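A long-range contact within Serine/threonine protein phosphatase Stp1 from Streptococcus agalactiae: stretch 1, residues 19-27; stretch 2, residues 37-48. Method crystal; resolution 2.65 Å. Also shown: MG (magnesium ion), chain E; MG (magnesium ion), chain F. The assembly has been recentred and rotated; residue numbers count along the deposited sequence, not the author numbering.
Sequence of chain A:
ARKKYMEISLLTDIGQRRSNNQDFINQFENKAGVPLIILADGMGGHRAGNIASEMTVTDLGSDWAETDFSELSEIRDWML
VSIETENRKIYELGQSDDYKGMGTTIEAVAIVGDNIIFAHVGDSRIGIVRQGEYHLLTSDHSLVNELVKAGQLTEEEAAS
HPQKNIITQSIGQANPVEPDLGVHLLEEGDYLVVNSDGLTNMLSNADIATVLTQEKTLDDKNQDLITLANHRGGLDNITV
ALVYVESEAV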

# COMPACT_ATOMS: atom_id res chain seq x y z
N SER A 19 3.79 13.35 15.29
CA SER A 19 3.63 14.76 14.94
C SER A 19 4.00 15.00 13.50
O SER A 19 4.13 16.14 13.07
CB SER A 19 4.54 15.60 15.82
OG SER A 19 5.90 15.32 15.52
N ASN A 20 4.19 13.92 12.75
CA ASN A 20 4.58 14.03 11.37
C ASN A 20 4.03 12.84 10.60
O ASN A 20 4.23 11.69 10.99
CB ASN A 20 6.10 14.10 11.28
CG ASN A 20 6.58 14.45 9.91
OD1 ASN A 20 7.67 14.07 9.50
ND2 ASN A 20 5.77 15.17 9.17
N ASN A 21 3.31 13.13 9.52
CA ASN A 21 2.74 12.10 8.66
C ASN A 21 3.66 11.86 7.47
O ASN A 21 3.65 12.64 6.53
CB ASN A 21 1.37 12.55 8.16
CG ASN A 21 0.59 11.43 7.48
OD1 ASN A 21 1.09 10.32 7.28
ND2 ASN A 21 -0.66 11.71 7.13
N GLN A 22 4.41 10.76 7.48
CA GLN A 22 5.29 10.46 6.35
C GLN A 22 4.66 9.45 5.37
O GLN A 22 5.35 8.89 4.51
CB GLN A 22 6.66 9.96 6.83
CG GLN A 22 7.33 10.83 7.88
CD GLN A 22 8.73 10.34 8.24
OE1 GLN A 22 8.91 9.19 8.69
NE2 GLN A 22 9.72 11.20 8.02
N ASP A 23 3.36 9.19 5.52
CA ASP A 23 2.64 8.40 4.53
C ASP A 23 2.18 9.35 3.43
O ASP A 23 1.90 10.52 3.72
CB ASP A 23 1.41 7.74 5.14
CG ASP A 23 1.72 6.52 6.01
OD1 ASP A 23 2.88 6.05 6.06
OD2 ASP A 23 0.77 6.02 6.65
N PHE A 24 2.09 8.85 2.19
CA PHE A 24 1.40 9.59 1.11
C PHE A 24 0.46 8.68 0.31
O PHE A 24 0.78 7.53 0.06
CB PHE A 24 2.40 10.27 0.17
CG PHE A 24 1.89 11.57 -0.43
CD1 PHE A 24 1.82 12.73 0.33
CD2 PHE A 24 1.49 11.63 -1.75
CE1 PHE A 24 1.34 13.93 -0.22
CE2 PHE A 24 1.03 12.82 -2.31
CZ PHE A 24 0.95 13.97 -1.54
N ILE A 25 -0.71 9.20 -0.07
CA ILE A 25 -1.67 8.45 -0.90
C ILE A 25 -2.37 9.34 -1.96
O ILE A 25 -2.69 10.52 -1.69
CB ILE A 25 -2.70 7.72 -0.02
CG1 ILE A 25 -3.35 6.55 -0.77
CG2 ILE A 25 -3.75 8.67 0.51
CD1 ILE A 25 -4.39 5.82 0.08
N ASN A 26 -2.57 8.79 -3.16
CA ASN A 26 -3.26 9.49 -4.22
C ASN A 26 -3.77 8.52 -5.29
O ASN A 26 -3.35 7.36 -5.36
CB ASN A 26 -2.35 10.55 -4.86
CG ASN A 26 -3.11 11.81 -5.27
OD1 ASN A 26 -4.33 11.80 -5.39
ND2 ASN A 26 -2.37 12.89 -5.51
N GLN A 27 -4.71 9.00 -6.11
CA GLN A 27 -5.18 8.24 -7.25
C GLN A 27 -4.96 9.03 -8.54
O GLN A 27 -4.78 10.25 -8.50
CB GLN A 27 -6.65 7.85 -7.09
CG GLN A 27 -7.61 9.02 -7.11
CD GLN A 27 -9.07 8.57 -6.91
OE1 GLN A 27 -9.57 7.71 -7.64
NE2 GLN A 27 -9.74 9.15 -5.92
N ILE A 37 -3.97 3.65 -8.10
CA ILE A 37 -3.94 4.11 -6.72
C ILE A 37 -2.56 3.79 -6.22
O ILE A 37 -2.09 2.66 -6.37
CB ILE A 37 -4.92 3.32 -5.88
CG1 ILE A 37 -6.35 3.64 -6.29
CG2 ILE A 37 -4.71 3.60 -4.41
CD1 ILE A 37 -7.33 2.62 -5.84
N ILE A 38 -1.88 4.80 -5.68
CA ILE A 38 -0.56 4.63 -5.13
C ILE A 38 -0.50 5.04 -3.67
O ILE A 38 -0.78 6.18 -3.34
CB ILE A 38 0.48 5.43 -5.92
CG1 ILE A 38 0.23 5.34 -7.41
CG2 ILE A 38 1.88 4.91 -5.63
CD1 ILE A 38 1.31 6.00 -8.22
N LEU A 39 -0.13 4.10 -2.81
CA LEU A 39 0.04 4.34 -1.38
C LEU A 39 1.52 4.14 -1.02
O LEU A 39 2.13 3.15 -1.44
CB LEU A 39 -0.82 3.35 -0.57
CG LEU A 39 -0.99 3.49 0.95
CD1 LEU A 39 -2.30 2.91 1.38
CD2 LEU A 39 0.12 2.81 1.76
N ALA A 40 2.09 5.05 -0.22
CA ALA A 40 3.51 4.93 0.13
C ALA A 40 3.78 5.28 1.56
O ALA A 40 3.33 6.30 2.04
CB ALA A 40 4.35 5.79 -0.78
N ASP A 41 4.53 4.42 2.25
CA ASP A 41 4.90 4.71 3.62
C ASP A 41 6.40 5.06 3.69
O ASP A 41 7.25 4.19 3.60
CB ASP A 41 4.54 3.51 4.51
CG ASP A 41 4.95 3.68 5.97
OD1 ASP A 41 5.71 4.60 6.37
OD2 ASP A 41 4.50 2.84 6.77
N GLY A 42 6.70 6.34 3.87
CA GLY A 42 8.08 6.78 3.97
C GLY A 42 8.74 6.61 5.34
O GLY A 42 8.06 6.55 6.37
N MET A 43 10.07 6.51 5.34
CA MET A 43 10.85 6.48 6.57
C MET A 43 12.07 7.41 6.44
O MET A 43 12.53 7.72 5.35
CB MET A 43 11.29 5.06 6.88
CG MET A 43 12.16 4.43 5.80
SD MET A 43 12.67 2.73 6.14
CE MET A 43 14.17 2.60 5.17
N GLY A 44 12.59 7.85 7.58
CA GLY A 44 13.78 8.71 7.60
C GLY A 44 13.52 9.97 8.39
O GLY A 44 12.47 10.59 8.23
N GLY A 45 14.48 10.35 9.24
CA GLY A 45 14.36 11.52 10.12
C GLY A 45 14.20 12.85 9.41
O GLY A 45 14.54 12.96 8.24
N HIS A 46 13.68 13.85 10.13
CA HIS A 46 13.31 15.19 9.62
C HIS A 46 13.11 15.39 8.10
O HIS A 46 14.00 15.88 7.39
CB HIS A 46 14.17 16.33 10.23
CG HIS A 46 15.55 15.91 10.65
ND1 HIS A 46 16.56 15.66 9.74
CD2 HIS A 46 16.08 15.73 11.88
CE1 HIS A 46 17.66 15.32 10.40
NE2 HIS A 46 17.40 15.36 11.69
N ARG A 47 11.92 14.96 7.65
CA ARG A 47 11.37 15.18 6.30
C ARG A 47 11.86 14.28 5.15
O ARG A 47 11.41 14.43 4.02
CB ARG A 47 11.29 16.67 5.90
CG ARG A 47 10.57 17.52 6.94
CD ARG A 47 9.82 18.68 6.34
NE ARG A 47 8.66 18.26 5.56
CZ ARG A 47 7.46 17.97 6.06
NH1 ARG A 47 7.23 18.05 7.36
NH2 ARG A 47 6.48 17.60 5.24
N ALA A 48 12.76 13.34 5.44
CA ALA A 48 13.23 12.40 4.41
C ALA A 48 12.16 11.36 4.09
O ALA A 48 12.09 10.86 2.97
CB ALA A 48 14.51 11.71 4.83
MG MG E . 6.68 5.73 7.62
MG MG F . 4.14 2.92 9.01
O HOH W 1 7.51 6.56 9.03
O HOH W 2 4.93 6.82 7.64
O HOH W 3 8.02 4.08 8.39
O HOH W 4 5.50 4.64 9.11
O HOH W 5 6.03 1.98 9.47

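Strands 23-27 and 37-43 run antiparallel, their N-to-C directions 169° apart and their axes 4.8 Å apart at closest approach. Two hydrogen-bonded pairs carry the ladder. Phe 24 N donates to Ala 40 O and Ala 40 N to Phe 24 O, both at 2.8 Å; Asn 26 N reaches Ile 38 O at 3.2 Å, and Ile 38 N reaches Asn 26 O at 3.0 Å. N-H...O angles of 154-170° support all four. Gly 42 N extends the pattern to Gln 22 O (3.0 Å, 149°).

Between these pairs the CA atoms close up, as at Ile 25 and Leu 39 (CA to CA 4.5 Å), whose CD1 atoms meet at 3.8 Å on the face shared with Asp 23 and Asp 41.

The Gln 22 amide is satisfied at both ends: NE2 donates to Gly 44 O (2.8 Å, 167°), while OE1 accepts from water 1 (3.0 Å), a ligand of the chain E magnesium.

Asp 23 OD1 lies 3.2 Å from Asp 41 OD1, but the two are both acceptors and are not hydrogen-bonded to each other. Both oxygens lie at the metal site: Asp 41 OD1 (1.9 Å) and Gly 42 O (2.0 Å) bind that magnesium, and its water 2 is placed to donate to Asp 23 OD1 (2.7 Å), though acceptors around this water outnumber its protons. Asp 41 OD2 binds the chain F magnesium at 2.3 Å, making this carboxylate a bridge between the ions.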